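Local coordinates for protein UDP-N-acetylmuramate-alanine ligase MurC (Thermotoga maritima, PDB 1J6U) that catalyses the ATP-dependent joining of L-alanine to UDP-N-acetylmuramate, a ligase step of peptidoglycan biosynthesis in cell wall formation, at residues A[29-34]-A[144-149]; A[115-120]-A[287-292]; A[168-173]-A[178-183]. One frame throughout, in Å; residues are numbered along the deposited sequence.

Contact 1 of 3, residues A[29-34]-A[144-149]; sequences ALHEFS and TVFLGG
His31, on the last turns of helix 23-34, and Phe146, on strand 144-146, mark the nearest approach of the two backbones, their CA atoms 8.5 Å apart, with no hydrogen bond from one segment to the other. What bridges the gap is a T-shaped aromatic pair. Phe146 presents the CE2-CZ end of its ring to the imidazole of His31, the centroids 5.1 Å apart and the planes at 67°. The closest approach is made by CZ of Phe146, which stands over one imidazole face, toward the rim, 3.4 Å from His31 CG. The neighbouring CE2 of Phe146 rests against the methylene CB of His31 at 3.6 Å, so the phenyl edge spans both the ring and its stem. On the helix side, CG of His31 lies anti to the backbone N (chi1 179°), which extends the imidazole so that its face meets the phenyl edge. This is an interdomain contact of a Mur ligase: the helix follows the first strand of the N-terminal parallel sheet, whereas the strand belongs to the sheet of the central, ATP-binding domain. Thr144, two residues before Phe146 along the strand, adds a lighter touch, its methyl CG2 lying 4.3 Å from His31 ND1. That nitrogen is hydrogen-bonded to Tyr159 OH, and the Tyr159 ring also meets Phe146 edge-to-face, tying the imidazole to strand 159-160, at one edge of the central sheet. Thr144 OG1 accepts a hydrogen bond from Gly162 N, while Phe105 of helix 101-112 makes a further edge-to-face pair with Phe146.

Contact 2 of 3, residues A[115-120]-A[287-292]; sequences EEFAVT and ALFDSL
Phe117 packs from strand 116-120 against the last turn of helix 276-291, a helix-on-sheet packing inside the central ATP-binding domain of the Mur ligase. The phenyl ring is the bump; the hollow is formed by Leu288, Phe289 and Leu292, residues brought onto one side of the helix end by the helical turn. At the ring's edge, near its plane, sits methyl CD2 of Leu288, 3.7 Å from Phe117 CD2. Leu292, just past the helix, reaches back from the opposite direction with its CD1 methyl, which approaches the ring obliquely. Phe289 supplies the remaining wall: its ring lies at 23° to that of Phe117 but is slid so far aside, centroids 5.9 Å apart, that the two barely overlap, and their closest atoms meet obliquely. In Phe117, CG lies anti to the carbonyl carbon (chi1 -69°), and with the ring turned as it is the CD2-CE2 side meets the helix residues. Tyr184 of the adjoining strand pairs edge-to-face with Phe117 and also touches both leucines, while Phe289 rests on Val135 and Leu136 of helix 125-138. All three helix-side residues converge on one carbon, Phe117 CE2, with Phe289 CZ and Leu292 CD1 each 4.0 Å from it.

Contact 3 of 3, residues A[168-173]-A[178-183]; sequences YELDES and SEFSPN
Leu170 and Phe180 supply the CH-pi interaction of this contact: methyl CD2 of Leu170 stands almost straight above the phenyl ring of Phe180, 3.5 Å from its centroid and 6° off the normal. The other methyl, CD1 of Leu170, lies against Phe180 CB at 3.7 Å, so one methyl sits over the ring centre and the other by its root. Among the aromatics, Tyr168 and Phe180 meet obliquely, planes at 47°, with Tyr168 OH at the phenyl edge, 3.8 Å from Phe180 CD2. With CG between its backbone N and carbonyl carbon (chi1 60°), Tyr168 extends its ring so that the hydroxyl end meets Phe180 and Pro182. Van der Waals packing completes the set, Pro182 CB lying 3.5 Å from Tyr168 OH. Were Phe180 cut back to an alanine, the Leu170 methyl would lose the ring face it sits on, and a gap is likely to open beside Tyr168. The Tyr168 hydroxyl is hydrogen-bonded to the carboxylate oxygen Glu116 OE1. Here the loop after strand 166-170 folds back over that strand's C-terminal part before entering strand 184-187, in the central sheet of the Mur ligase ATP-binding domain, with Leu170 near the predicted ATP-binding residue Lys125.

In the fold
All three contacts reach the seven-stranded mixed sheet of the central domain, where strands 144-146, 166-170 and 116-120 run side by side and parallel. Contact 3 uses the middle strand, so it touches both others: Gly148 N meets Glu169 OE1 at 3.0 Å toward contact 1, and Thr120 OG1 meets Leu170 O at 2.7 Å toward contact 2. Centres of contacts 1 and 2 lie about 19 Å apart, their nearest atoms about 7 Å. Along the chain contact 1 closes before contact 3 opens, contact 3 is nested within contact 2, and contacts 1 and 2 interleave. Contact 1 joins the N-terminal domain to this sheet, the Phe146 side chain about 10 Å from that of predicted ATP-binding Thr126.

Contact 1 of 3, residues A[29-34]-A[144-149]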
loop_
_atom_site.group_PDB
_atom_site.type_symbol
_atom_site.label_atom_id
_atom_site.label_comp_id
_atom_site.label_asym_id
_atom_site.label_seq_id
_atom_site.Cartn_x
_atom_site.Cartn_y
_atom_site.Cartn_z
ATOM N N ALA A 29 0.382 -15.462 6.988
ATOM C CA ALA A 29 1.150 -16.274 7.913
ATOM C C ALA A 29 0.863 -15.839 9.354
ATOM O O ALA A 29 0.645 -16.693 10.225
ATOM C CB ALA A 29 2.644 -16.173 7.629
ATOM N N LEU A 30 0.865 -14.526 9.601
ATOM C CA LEU A 30 0.619 -13.994 10.953
ATOM C C LEU A 30 -0.784 -14.421 11.456
ATOM O O LEU A 30 -0.950 -14.832 12.590
ATOM C CB LEU A 30 0.777 -12.471 10.943
ATOM C CG LEU A 30 2.218 -11.929 10.898
ATOM C CD1 LEU A 30 2.237 -10.547 10.263
ATOM C CD2 LEU A 30 2.815 -11.861 12.301
ATOM N N HIS A 31 -1.784 -14.328 10.597
ATOM C CA HIS A 31 -3.120 -14.768 10.946
ATOM C C HIS A 31 -3.088 -16.242 11.425
ATOM O O HIS A 31 -3.599 -16.569 12.500
ATOM C CB HIS A 31 -4.029 -14.622 9.715
ATOM C CG HIS A 31 -5.436 -15.062 9.947
ATOM N ND1 HIS A 31 -6.249 -14.481 10.896
ATOM C CD2 HIS A 31 -6.175 -16.027 9.353
ATOM C CE1 HIS A 31 -7.429 -15.072 10.876
ATOM N NE2 HIS A 31 -7.409 -16.012 9.950
ATOM N N GLU A 32 -2.475 -17.119 10.628
ATOM C CA GLU A 32 -2.380 -18.537 10.969
ATOM C C GLU A 32 -1.577 -18.715 12.250
ATOM O O GLU A 32 -1.882 -19.556 13.103
ATOM C CB GLU A 32 -1.736 -19.312 9.816
ATOM C CG GLU A 32 -2.628 -19.425 8.586
ATOM C CD GLU A 32 -3.936 -20.145 8.887
ATOM O OE1 GLU A 32 -3.992 -20.832 9.925
ATOM O OE2 GLU A 32 -4.907 -20.041 8.092
ATOM N N PHE A 33 -0.537 -17.911 12.378
ATOM C CA PHE A 33 0.290 -17.916 13.572
ATOM C C PHE A 33 -0.573 -17.513 14.781
ATOM O O PHE A 33 -0.464 -18.088 15.854
ATOM C CB PHE A 33 1.379 -16.889 13.424
ATOM C CG PHE A 33 2.204 -16.737 14.640
ATOM C CD1 PHE A 33 3.053 -17.757 15.044
ATOM C CD2 PHE A 33 2.174 -15.559 15.365
ATOM C CE1 PHE A 33 3.870 -17.602 16.145
ATOM C CE2 PHE A 33 2.993 -15.397 16.479
ATOM C CZ PHE A 33 3.842 -16.419 16.865
ATOM N N SER A 34 -1.416 -16.501 14.588
ATOM C CA SER A 34 -2.303 -16.023 15.641
ATOM C C SER A 34 -3.355 -17.076 15.961
ATOM O O SER A 34 -3.925 -17.065 17.040
ATOM C CB SER A 34 -3.002 -14.733 15.213
ATOM O OG SER A 34 -2.100 -13.635 15.232
ATOM N N THR A 144 -10.420 -7.808 12.290
ATOM C CA THR A 144 -9.269 -8.597 11.922
ATOM C C THR A 144 -8.855 -7.816 10.677
ATOM O O THR A 144 -9.696 -7.543 9.796
ATOM C CB THR A 144 -9.639 -10.060 11.530
ATOM O OG1 THR A 144 -9.957 -10.799 12.715
ATOM C CG2 THR A 144 -8.463 -10.758 10.852
ATOM N N VAL A 145 -7.580 -7.431 10.620
ATOM C CA VAL A 145 -7.060 -6.667 9.490
ATOM C C VAL A 145 -5.940 -7.371 8.694
ATOM O O VAL A 145 -5.032 -7.966 9.256
ATOM C CB VAL A 145 -6.532 -5.292 9.983
ATOM C CG1 VAL A 145 -6.128 -4.398 8.785
ATOM C CG2 VAL A 145 -7.603 -4.619 10.857
ATOM N N PHE A 146 -6.037 -7.284 7.374
ATOM C CA PHE A 146 -5.056 -7.839 6.467
ATOM C C PHE A 146 -4.696 -6.650 5.604
ATOM O O PHE A 146 -5.431 -6.286 4.683
ATOM C CB PHE A 146 -5.648 -8.957 5.577
ATOM C CG PHE A 146 -5.899 -10.229 6.302
ATOM C CD1 PHE A 146 -7.092 -10.434 6.988
ATOM C CD2 PHE A 146 -4.920 -11.224 6.343
ATOM C CE1 PHE A 146 -7.286 -11.627 7.704
ATOM C CE2 PHE A 146 -5.127 -12.398 7.060
ATOM C CZ PHE A 146 -6.310 -12.596 7.740
ATOM N N LEU A 147 -3.546 -6.058 5.881
ATOM C CA LEU A 147 -3.119 -4.887 5.139
ATOM C C LEU A 147 -1.981 -5.199 4.189
ATOM O O LEU A 147 -1.105 -6.004 4.512
ATOM C CB LEU A 147 -2.615 -3.845 6.123
ATOM C CG LEU A 147 -3.133 -2.428 6.033
ATOM C CD1 LEU A 147 -2.060 -1.566 6.668
ATOM C CD2 LEU A 147 -3.433 -2.005 4.591
ATOM N N GLY A 148 -1.981 -4.525 3.044
ATOM C CA GLY A 148 -0.911 -4.678 2.068
ATOM C C GLY A 148 0.148 -3.612 2.315
ATOM O O GLY A 148 0.762 -3.092 1.389
ATOM N N GLY A 149 0.366 -3.271 3.580
ATOM C CA GLY A 149 1.337 -2.244 3.875
ATOM C C GLY A 149 1.483 -2.231 5.371
ATOM O O GLY A 149 0.850 -3.047 6.040
#

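Contact 2 of 3, residues A[115-120]-A[287-292]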
loop_
_atom_site.group_PDB
_atom_site.type_symbol
_atom_site.label_atom_id
_atom_site.label_comp_id
_atom_site.label_asym_id
_atom_site.label_seq_id
_atom_site.Cartn_x
_atom_site.Cartn_y
_atom_site.Cartn_z
ATOM N N GLU A 115 -18.194 -10.560 8.878
ATOM C CA GLU A 115 -18.652 -9.471 8.024
ATOM C C GLU A 115 -17.383 -8.982 7.341
ATOM O O GLU A 115 -16.385 -8.698 8.001
ATOM C CB GLU A 115 -19.255 -8.357 8.880
ATOM C CG GLU A 115 -19.838 -7.180 8.105
ATOM C CD GLU A 115 -20.199 -5.995 9.018
ATOM O OE1 GLU A 115 -19.869 -6.020 10.234
ATOM O OE2 GLU A 115 -20.808 -5.023 8.516
ATOM N N GLU A 116 -17.424 -8.839 6.027
ATOM C CA GLU A 116 -16.238 -8.430 5.299
ATOM C C GLU A 116 -16.166 -7.053 4.641
ATOM O O GLU A 116 -17.028 -6.682 3.855
ATOM C CB GLU A 116 -15.936 -9.469 4.230
ATOM C CG GLU A 116 -15.633 -10.852 4.764
ATOM C CD GLU A 116 -15.498 -11.879 3.635
ATOM O OE1 GLU A 116 -15.403 -11.469 2.445
ATOM O OE2 GLU A 116 -15.489 -13.098 3.941
ATOM N N PHE A 117 -15.097 -6.320 4.950
ATOM C CA PHE A 117 -14.858 -5.035 4.340
ATOM C C PHE A 117 -13.661 -5.252 3.397
ATOM O O PHE A 117 -12.535 -5.480 3.834
ATOM C CB PHE A 117 -14.486 -3.974 5.381
ATOM C CG PHE A 117 -15.618 -3.578 6.298
ATOM C CD1 PHE A 117 -16.026 -4.422 7.337
ATOM C CD2 PHE A 117 -16.213 -2.327 6.192
ATOM C CE1 PHE A 117 -16.988 -4.021 8.245
ATOM C CE2 PHE A 117 -17.177 -1.924 7.106
ATOM C CZ PHE A 117 -17.556 -2.775 8.129
ATOM N N ALA A 118 -13.921 -5.199 2.100
ATOM C CA ALA A 118 -12.881 -5.351 1.102
ATOM C C ALA A 118 -12.615 -4.047 0.345
ATOM O O ALA A 118 -13.522 -3.228 0.058
ATOM C CB ALA A 118 -13.263 -6.448 0.121
ATOM N N VAL A 119 -11.349 -3.840 0.030
ATOM C CA VAL A 119 -10.978 -2.674 -0.735
ATOM C C VAL A 119 -10.143 -3.171 -1.886
ATOM O O VAL A 119 -9.260 -3.998 -1.699
ATOM C CB VAL A 119 -10.158 -1.704 0.104
ATOM C CG1 VAL A 119 -9.698 -0.519 -0.763
ATOM C CG2 VAL A 119 -10.989 -1.241 1.299
ATOM N N THR A 120 -10.423 -2.691 -3.081
ATOM C CA THR A 120 -9.629 -3.101 -4.224
ATOM C C THR A 120 -9.506 -1.879 -5.110
ATOM O O THR A 120 -10.150 -0.866 -4.863
ATOM C CB THR A 120 -10.283 -4.247 -5.046
ATOM O OG1 THR A 120 -9.325 -4.774 -5.977
ATOM C CG2 THR A 120 -11.458 -3.719 -5.843
ATOM N N ALA A 287 -18.001 7.534 2.359
ATOM C CA ALA A 287 -19.098 7.034 1.587
ATOM C C ALA A 287 -19.534 5.681 2.070
ATOM O O ALA A 287 -20.733 5.419 2.167
ATOM C CB ALA A 287 -18.745 6.986 0.090
ATOM N N LEU A 288 -18.582 4.815 2.383
ATOM C CA LEU A 288 -18.953 3.492 2.834
ATOM C C LEU A 288 -19.703 3.540 4.171
ATOM O O LEU A 288 -20.817 3.052 4.281
ATOM C CB LEU A 288 -17.715 2.609 2.996
ATOM C CG LEU A 288 -17.977 1.246 3.643
ATOM C CD1 LEU A 288 -18.777 0.411 2.666
ATOM C CD2 LEU A 288 -16.701 0.546 3.985
ATOM N N PHE A 289 -19.069 4.114 5.180
ATOM C CA PHE A 289 -19.635 4.206 6.508
ATOM C C PHE A 289 -20.939 4.989 6.646
ATOM O O PHE A 289 -21.821 4.615 7.442
ATOM C CB PHE A 289 -18.578 4.742 7.463
ATOM C CG PHE A 289 -17.584 3.707 7.852
ATOM C CD1 PHE A 289 -16.320 3.654 7.255
ATOM C CD2 PHE A 289 -17.943 2.726 8.743
ATOM C CE1 PHE A 289 -15.442 2.627 7.552
ATOM C CE2 PHE A 289 -17.066 1.687 9.055
ATOM C CZ PHE A 289 -15.809 1.632 8.458
ATOM N N ASP A 290 -21.048 6.069 5.882
ATOM C CA ASP A 290 -22.250 6.878 5.850
ATOM C C ASP A 290 -23.327 5.959 5.244
ATOM O O ASP A 290 -24.431 5.843 5.757
ATOM C CB ASP A 290 -22.026 8.098 4.958
ATOM C CG ASP A 290 -23.059 9.205 5.196
ATOM O OD1 ASP A 290 -23.454 9.403 6.348
ATOM O OD2 ASP A 290 -23.455 9.899 4.247
ATOM N N SER A 291 -22.982 5.265 4.170
ATOM C CA SER A 291 -23.938 4.389 3.539
ATOM C C SER A 291 -24.418 3.298 4.494
ATOM O O SER A 291 -25.534 2.780 4.352
ATOM C CB SER A 291 -23.325 3.790 2.279
ATOM O OG SER A 291 -23.445 4.711 1.201
ATOM N N LEU A 292 -23.585 2.957 5.475
ATOM C CA LEU A 292 -23.951 1.919 6.414
ATOM C C LEU A 292 -24.565 2.545 7.651
ATOM O O LEU A 292 -24.686 1.891 8.671
ATOM C CB LEU A 292 -22.726 1.094 6.816
ATOM C CG LEU A 292 -22.089 0.143 5.797
ATOM C CD1 LEU A 292 -20.791 -0.456 6.353
ATOM C CD2 LEU A 292 -23.051 -0.970 5.479
#

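Contact 3 of 3, residues A[168-173]-A[178-183]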
loop_
_atom_site.group_PDB
_atom_site.type_symbol
_atom_site.label_atom_id
_atom_site.label_comp_id
_atom_site.label_asym_id
_atom_site.label_seq_id
_atom_site.Cartn_x
_atom_site.Cartn_y
_atom_site.Cartn_z
ATOM N N TYR A 168 -9.871 -6.204 4.526
ATOM C CA TYR A 168 -8.749 -6.625 3.697
ATOM C C TYR A 168 -8.686 -5.959 2.340
ATOM O O TYR A 168 -9.627 -5.344 1.851
ATOM C CB TYR A 168 -8.765 -8.133 3.531
ATOM C CG TYR A 168 -10.018 -8.631 2.877
ATOM C CD1 TYR A 168 -10.087 -8.801 1.484
ATOM C CD2 TYR A 168 -11.157 -8.937 3.652
ATOM C CE1 TYR A 168 -11.260 -9.269 0.871
ATOM C CE2 TYR A 168 -12.340 -9.412 3.049
ATOM C CZ TYR A 168 -12.376 -9.577 1.666
ATOM O OH TYR A 168 -13.495 -10.098 1.101
ATOM N N GLU A 169 -7.522 -6.103 1.752
ATOM C CA GLU A 169 -7.167 -5.536 0.465
ATOM C C GLU A 169 -7.318 -6.643 -0.590
ATOM O O GLU A 169 -6.928 -7.743 -0.360
ATOM C CB GLU A 169 -5.702 -5.098 0.590
ATOM C CG GLU A 169 -5.118 -4.201 -0.461
ATOM C CD GLU A 169 -3.683 -3.766 -0.115
ATOM O OE1 GLU A 169 -3.476 -3.101 0.936
ATOM O OE2 GLU A 169 -2.760 -4.096 -0.900
ATOM N N LEU A 170 -7.914 -6.367 -1.731
ATOM C CA LEU A 170 -8.008 -7.371 -2.771
ATOM C C LEU A 170 -7.183 -6.843 -3.926
ATOM O O LEU A 170 -7.402 -5.730 -4.403
ATOM C CB LEU A 170 -9.449 -7.556 -3.260
ATOM C CG LEU A 170 -10.249 -8.654 -2.594
ATOM C CD1 LEU A 170 -11.566 -8.790 -3.310
ATOM C CD2 LEU A 170 -9.498 -9.951 -2.684
ATOM N N ASP A 171 -6.235 -7.630 -4.397
ATOM C CA ASP A 171 -5.437 -7.157 -5.517
ATOM C C ASP A 171 -6.112 -7.476 -6.849
ATOM O O ASP A 171 -6.272 -8.639 -7.216
ATOM C CB ASP A 171 -4.045 -7.781 -5.471
ATOM C CG ASP A 171 -3.275 -7.516 -6.723
ATOM O OD1 ASP A 171 -3.301 -6.351 -7.181
ATOM O OD2 ASP A 171 -2.655 -8.475 -7.247
ATOM N N GLU A 172 -6.502 -6.446 -7.580
ATOM C CA GLU A 172 -7.160 -6.679 -8.835
ATOM C C GLU A 172 -6.189 -7.102 -9.918
ATOM O O GLU A 172 -6.473 -6.980 -11.118
ATOM C CB GLU A 172 -7.969 -5.441 -9.276
ATOM C CG GLU A 172 -7.301 -4.057 -9.159
ATOM C CD GLU A 172 -6.067 -3.889 -10.022
ATOM O OE1 GLU A 172 -5.030 -4.508 -9.685
ATOM O OE2 GLU A 172 -6.138 -3.144 -11.033
ATOM N N SER A 173 -5.033 -7.599 -9.508
ATOM C CA SER A 173 -4.069 -8.035 -10.506
ATOM C C SER A 173 -4.410 -9.449 -10.828
ATOM O O SER A 173 -4.259 -9.886 -11.954
ATOM C CB SER A 173 -2.640 -7.958 -9.985
ATOM O OG SER A 173 -2.255 -6.607 -9.972
ATOM N N SER A 178 -12.169 -11.540 -8.287
ATOM C CA SER A 178 -13.590 -11.539 -8.663
ATOM C C SER A 178 -14.394 -12.695 -8.037
ATOM O O SER A 178 -15.613 -12.720 -8.130
ATOM C CB SER A 178 -13.718 -11.650 -10.171
ATOM O OG SER A 178 -13.265 -12.936 -10.533
ATOM N N GLU A 179 -13.696 -13.639 -7.415
ATOM C CA GLU A 179 -14.301 -14.788 -6.774
ATOM C C GLU A 179 -14.652 -14.499 -5.324
ATOM O O GLU A 179 -15.261 -15.322 -4.641
ATOM C CB GLU A 179 -13.344 -15.988 -6.827
ATOM C CG GLU A 179 -13.097 -16.513 -8.222
ATOM C CD GLU A 179 -14.389 -16.911 -8.911
ATOM O OE1 GLU A 179 -14.747 -16.277 -9.935
ATOM O OE2 GLU A 179 -15.047 -17.856 -8.416
ATOM N N PHE A 180 -14.241 -13.340 -4.840
ATOM C CA PHE A 180 -14.559 -12.957 -3.474
ATOM C C PHE A 180 -15.966 -12.363 -3.474
ATOM O O PHE A 180 -16.464 -11.891 -4.498
ATOM C CB PHE A 180 -13.560 -11.896 -2.950
ATOM C CG PHE A 180 -12.237 -12.460 -2.575
ATOM C CD1 PHE A 180 -11.374 -12.963 -3.547
ATOM C CD2 PHE A 180 -11.876 -12.577 -1.239
ATOM C CE1 PHE A 180 -10.171 -13.588 -3.169
ATOM C CE2 PHE A 180 -10.674 -13.196 -0.862
ATOM C CZ PHE A 180 -9.830 -13.700 -1.823
ATOM N N SER A 181 -16.617 -12.384 -2.330
ATOM C CA SER A 181 -17.925 -11.771 -2.268
ATOM C C SER A 181 -18.098 -11.156 -0.880
ATOM O O SER A 181 -18.820 -11.683 -0.018
ATOM C CB SER A 181 -19.006 -12.805 -2.571
ATOM O OG SER A 181 -18.739 -13.962 -1.832
ATOM N N PRO A 182 -17.411 -10.029 -0.647
ATOM C CA PRO A 182 -17.472 -9.319 0.635
ATOM C C PRO A 182 -18.845 -8.669 0.793
ATOM O O PRO A 182 -19.626 -8.593 -0.168
ATOM C CB PRO A 182 -16.388 -8.268 0.483
ATOM C CG PRO A 182 -16.527 -7.904 -1.032
ATOM C CD PRO A 182 -16.620 -9.274 -1.646
ATOM N N ASN A 183 -19.122 -8.200 2.000
ATOM C CA ASN A 183 -20.373 -7.509 2.302
ATOM C C ASN A 183 -20.297 -6.160 1.610
ATOM O O ASN A 183 -21.233 -5.734 0.905
ATOM C CB ASN A 183 -20.502 -7.238 3.809
ATOM C CG ASN A 183 -20.697 -8.495 4.626
ATOM O OD1 ASN A 183 -19.821 -9.367 4.702
ATOM N ND2 ASN A 183 -21.858 -8.592 5.261
#